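Local atomic coordinates of substrate binding periplasmic protein (Ralstonia solanacearum, PDB entry 3LOP), a protein that probably captures leucine or related amino acids in the periplasm for uptake by a transport system. Residues R48-R52 against D67-D72; E97-P101 against T308-V312. All coordinates share one frame; numbering follows the deposited sequence.

Contact 1: R48-R52 against D67-D72. With EDO (1,2-ethanediol), chain C.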
# COMPACT_ATOMS: atom_id res chain seq x y z
N ARG A 48 -14.68 -11.63 -12.63
CA ARG A 48 -15.35 -10.34 -12.65
C ARG A 48 -14.95 -9.56 -11.41
O ARG A 48 -15.15 -10.02 -10.29
CB ARG A 48 -16.87 -10.50 -12.66
CG ARG A 48 -17.60 -9.16 -12.70
CD ARG A 48 -19.11 -9.28 -12.58
NE ARG A 48 -19.52 -9.79 -11.27
CZ ARG A 48 -20.73 -9.60 -10.74
NH1 ARG A 48 -21.64 -8.90 -11.40
NH2 ARG A 48 -21.02 -10.11 -9.55
N LEU A 49 -14.37 -8.38 -11.62
CA LEU A 49 -13.96 -7.53 -10.51
C LEU A 49 -14.99 -6.41 -10.38
O LEU A 49 -15.25 -5.69 -11.34
CB LEU A 49 -12.58 -6.92 -10.77
CG LEU A 49 -12.15 -5.83 -9.78
CD1 LEU A 49 -12.05 -6.40 -8.37
CD2 LEU A 49 -10.81 -5.25 -10.22
N VAL A 50 -15.57 -6.29 -9.19
CA VAL A 50 -16.56 -5.26 -8.91
C VAL A 50 -15.94 -4.32 -7.89
O VAL A 50 -15.48 -4.76 -6.83
CB VAL A 50 -17.85 -5.87 -8.34
CG1 VAL A 50 -18.91 -4.79 -8.16
CG2 VAL A 50 -18.37 -6.96 -9.27
N ALA A 51 -15.93 -3.03 -8.19
CA ALA A 51 -15.35 -2.05 -7.29
C ALA A 51 -16.38 -1.02 -6.86
O ALA A 51 -17.38 -0.81 -7.54
CB ALA A 51 -14.17 -1.35 -7.96
N ARG A 52 -16.15 -0.39 -5.71
CA ARG A 52 -17.05 0.63 -5.21
C ARG A 52 -16.27 1.68 -4.44
O ARG A 52 -15.40 1.36 -3.63
CB ARG A 52 -18.15 0.04 -4.33
CG ARG A 52 -19.29 1.02 -4.04
CD ARG A 52 -20.53 0.30 -3.53
NE ARG A 52 -21.04 -0.62 -4.53
CZ ARG A 52 -21.96 -1.55 -4.30
NH1 ARG A 52 -22.47 -1.69 -3.09
NH2 ARG A 52 -22.34 -2.36 -5.27
N ASP A 67 -22.46 -4.81 1.72
CA ASP A 67 -23.38 -4.82 0.58
C ASP A 67 -22.88 -5.69 -0.57
O ASP A 67 -23.61 -6.53 -1.09
CB ASP A 67 -23.62 -3.40 0.06
CG ASP A 67 -24.37 -2.52 1.03
OD1 ASP A 67 -25.15 -3.05 1.85
OD2 ASP A 67 -24.19 -1.28 0.97
N MSE A 68 -21.63 -5.48 -0.98
CA MSE A 68 -21.08 -6.26 -2.08
C MSE A 68 -20.94 -7.75 -1.77
O MSE A 68 -21.10 -8.60 -2.64
CB MSE A 68 -19.73 -5.67 -2.55
CG MSE A 68 -19.86 -4.64 -3.72
SE MSE A 68 -18.22 -3.86 -4.38
CE MSE A 68 -17.85 -3.22 -2.75
N ALA A 69 -20.65 -8.08 -0.51
CA ALA A 69 -20.49 -9.48 -0.13
C ALA A 69 -21.80 -10.24 -0.26
O ALA A 69 -21.81 -11.45 -0.47
CB ALA A 69 -19.99 -9.58 1.31
N ARG A 70 -22.91 -9.52 -0.15
CA ARG A 70 -24.22 -10.14 -0.24
C ARG A 70 -24.81 -10.19 -1.64
O ARG A 70 -25.48 -11.15 -2.01
CB ARG A 70 -25.19 -9.41 0.69
CG ARG A 70 -24.78 -9.47 2.14
CD ARG A 70 -25.76 -8.75 3.04
NE ARG A 70 -25.38 -8.87 4.44
CZ ARG A 70 -26.12 -8.45 5.46
NH1 ARG A 70 -27.29 -7.87 5.23
NH2 ARG A 70 -25.69 -8.61 6.70
N VAL A 71 -24.55 -9.15 -2.43
CA VAL A 71 -25.10 -9.06 -3.78
C VAL A 71 -24.21 -9.58 -4.91
O VAL A 71 -24.71 -10.18 -5.87
CB VAL A 71 -25.48 -7.60 -4.11
CG1 VAL A 71 -26.01 -7.50 -5.54
CG2 VAL A 71 -26.53 -7.10 -3.12
N ASP A 72 -22.91 -9.38 -4.80
CA ASP A 72 -22.00 -9.80 -5.86
C ASP A 72 -21.40 -11.21 -5.78
O ASP A 72 -20.61 -11.59 -6.63
CB ASP A 72 -20.88 -8.77 -6.01
CG ASP A 72 -21.41 -7.41 -6.43
OD1 ASP A 72 -22.09 -7.33 -7.47
OD2 ASP A 72 -21.14 -6.42 -5.71
C1 EDO C . -12.04 -8.03 -14.78
O1 EDO C . -11.53 -6.72 -14.52
C2 EDO C . -13.44 -7.92 -15.36
O2 EDO C . -14.33 -7.45 -14.36
O HOH W 1 -23.94 -10.74 -8.75
O HOH W 2 -22.52 0.19 -0.75
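M68, present as selenomethionine, lies between the side chains of V50 and R52 and carries most of the apolar contact. Its SE atom sits 4.0 Å from CG1 of V50, while its methyl group CE reaches CB of R52 at 3.6 Å. R52 then folds back over the same residue: with a bend at chi3 (-62°) its guanidinium comes to lie with one face over CG of M68. The NH1 edge of that group faces D67, where no direct salt bridge forms; instead a water accepts from R52 NH1 and donates to D67 OD2.

At the other end of the contact D72 meets V50 and R48. Its OD2 packs against V50 CG1 at 3.7 Å. R48 NH2 gives D72 O a weak, bent hydrogen bond of 3.3 Å, and a long salt bridge to D72 OD1 acts through charge alone, because that oxygen stands well out of the guanidinium plane. CG2 of V50 lies over one face of the R48 guanidinium.

Strand 47-53 is an outermost strand of the parallel five-stranded sheet, and helix 58-71 follows it in the beta-alpha-beta crossover that leads to strand 74-78; the axes of 48-52 and 67-71 run roughly antiparallel, at 148°. The helix packs on one face of this part of the sheet, while L49 turns to helix 19-38 on the other.

Further out, R48 NE is held by S7 of the adjacent strand, and a second water joins R48 NH2 to V71 O. Both M68 and D72 also touch I9. O2 of an ethanediol, probably from the crystallisation liquor, accepts from L49 N at 2.9 Å.

Contact 2: E97-P101 against T308-V312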
# COMPACT_ATOMS: atom_id res chain seq x y z
N GLU A 97 -18.45 -12.05 9.15
CA GLU A 97 -19.84 -12.28 8.81
C GLU A 97 -19.99 -12.84 7.40
O GLU A 97 -20.82 -13.72 7.14
CB GLU A 97 -20.61 -10.97 8.94
CG GLU A 97 -22.06 -11.03 8.51
CD GLU A 97 -22.73 -9.69 8.70
OE1 GLU A 97 -22.94 -9.29 9.87
OE2 GLU A 97 -23.01 -9.02 7.69
N ALA A 98 -19.18 -12.34 6.48
CA ALA A 98 -19.23 -12.78 5.10
C ALA A 98 -18.26 -13.93 4.81
O ALA A 98 -18.29 -14.50 3.73
CB ALA A 98 -18.91 -11.60 4.17
N ARG A 99 -17.41 -14.26 5.78
CA ARG A 99 -16.40 -15.30 5.60
C ARG A 99 -15.62 -14.95 4.35
O ARG A 99 -15.24 -15.81 3.56
CB ARG A 99 -17.05 -16.68 5.45
CG ARG A 99 -17.64 -17.21 6.75
CD ARG A 99 -18.22 -18.61 6.59
NE ARG A 99 -19.35 -18.63 5.67
CZ ARG A 99 -19.31 -19.08 4.42
NH1 ARG A 99 -18.18 -19.57 3.92
NH2 ARG A 99 -20.39 -19.03 3.66
N LEU A 100 -15.37 -13.66 4.18
CA LEU A 100 -14.68 -13.14 3.01
C LEU A 100 -13.22 -12.78 3.26
O LEU A 100 -12.92 -11.88 4.04
CB LEU A 100 -15.42 -11.91 2.49
CG LEU A 100 -15.00 -11.37 1.13
CD1 LEU A 100 -15.40 -12.36 0.05
CD2 LEU A 100 -15.67 -10.02 0.88
N PRO A 101 -12.29 -13.47 2.58
CA PRO A 101 -10.88 -13.15 2.78
C PRO A 101 -10.51 -11.81 2.14
O PRO A 101 -10.99 -11.48 1.06
CB PRO A 101 -10.16 -14.33 2.13
CG PRO A 101 -11.10 -14.73 1.04
CD PRO A 101 -12.45 -14.64 1.70
N THR A 308 -15.67 -21.97 -4.03
CA THR A 308 -16.47 -21.28 -3.03
C THR A 308 -15.56 -20.36 -2.23
O THR A 308 -14.34 -20.44 -2.32
CB THR A 308 -17.12 -22.25 -2.04
OG1 THR A 308 -16.10 -22.91 -1.28
CG2 THR A 308 -17.95 -23.29 -2.78
N ARG A 309 -16.18 -19.49 -1.43
CA ARG A 309 -15.46 -18.55 -0.60
C ARG A 309 -14.55 -19.33 0.36
O ARG A 309 -13.42 -18.94 0.62
CB ARG A 309 -16.47 -17.71 0.18
CG ARG A 309 -15.99 -16.34 0.59
CD ARG A 309 -17.15 -15.49 1.08
NE ARG A 309 -18.16 -15.32 0.03
CZ ARG A 309 -19.25 -14.56 0.16
NH1 ARG A 309 -19.47 -13.90 1.29
NH2 ARG A 309 -20.10 -14.46 -0.85
N GLU A 310 -15.07 -20.45 0.87
CA GLU A 310 -14.32 -21.30 1.79
C GLU A 310 -13.11 -21.96 1.12
O GLU A 310 -12.03 -22.01 1.70
CB GLU A 310 -15.25 -22.39 2.36
CG GLU A 310 -14.55 -23.50 3.14
CD GLU A 310 -13.67 -22.98 4.26
OE1 GLU A 310 -14.10 -22.07 4.99
OE2 GLU A 310 -12.54 -23.50 4.41
N GLN A 311 -13.29 -22.45 -0.11
CA GLN A 311 -12.20 -23.09 -0.82
C GLN A 311 -11.09 -22.10 -1.16
O GLN A 311 -9.91 -22.43 -1.11
CB GLN A 311 -12.72 -23.74 -2.10
CG GLN A 311 -13.61 -24.95 -1.85
CD GLN A 311 -14.17 -25.53 -3.13
OE1 GLN A 311 -14.85 -24.83 -3.89
NE2 GLN A 311 -13.89 -26.80 -3.38
N VAL A 312 -11.47 -20.87 -1.50
CA VAL A 312 -10.48 -19.86 -1.83
C VAL A 312 -9.70 -19.48 -0.57
O VAL A 312 -8.49 -19.31 -0.61
CB VAL A 312 -11.16 -18.61 -2.45
CG1 VAL A 312 -10.15 -17.48 -2.61
CG2 VAL A 312 -11.76 -18.98 -3.80
O HOH W 3 -14.02 -18.16 3.47
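R309 reaches across to the end of helix 94-98 and makes the main polar link, from a helix whose start is fixed by T308 just before it. T308 is the N-cap residue: its OG1 accepts from Q311 N at 3.1 Å, and its own N gives a hydrogen bond of 3.0 Å to Q311 OE1, completing a capping box.

The R309 side chain leaves the helix extended, CG anti to the backbone N (chi1 -154°), and runs past the oxygen ends of the A98 and R99 carbonyls. Its CG lies 3.1 Å from R99 O, and its CD packs against CD1 of L100 at 3.7 Å. The bend at chi3 then brings NH1 to A98 O, a 2.8 Å hydrogen bond that arrives on a lone pair in the carbonyl plane, with the oxygen tilted 15° from the guanidinium plane. NH1 also rests near CB of A98.

That carbonyl belongs to the last turn of helix 94-98, which closes in a Schellman motif: R99, with positive phi, is the C-prime residue, and L100 N bonds back to L95 O. The guanidinium therefore meets the C-terminal end of a helix, where the dipole would favour a positive charge. NH2 of R309 also makes a weak hydrogen bond to A69 O. The backbone of R309 takes part too, as a water donates to R99 O and, weakly, to R309 O.

At E310, CB comes to the edge of the R99 guanidinium, 4.4 Å from NH1, while its carboxylate pairs with R313. V312 turns inward, onto V75 and the L296 and A303 side chains of helix 284-303.

In the fold
Contacts 1 and 2 lie on the same side of the chain's centre, their centres about 13 Å apart, and come in series along the chain. Contact 1 is local, joining a strand to the helix that follows it, whereas contact 2 brings together segments more than 200 residues apart. Helix 58-71 belongs to contact 1 and also meets contact 2: R70 of contact 1 forms a salt bridge with E97 of contact 2, and A69 packs on A98. Strand 74-78, which follows that helix, receives L100, P101, R309 and V312. Late helix 309-317 is thus built into the domain of the five-stranded sheet, consistent with the repeated chain crossings between lobes in periplasmic binding proteins.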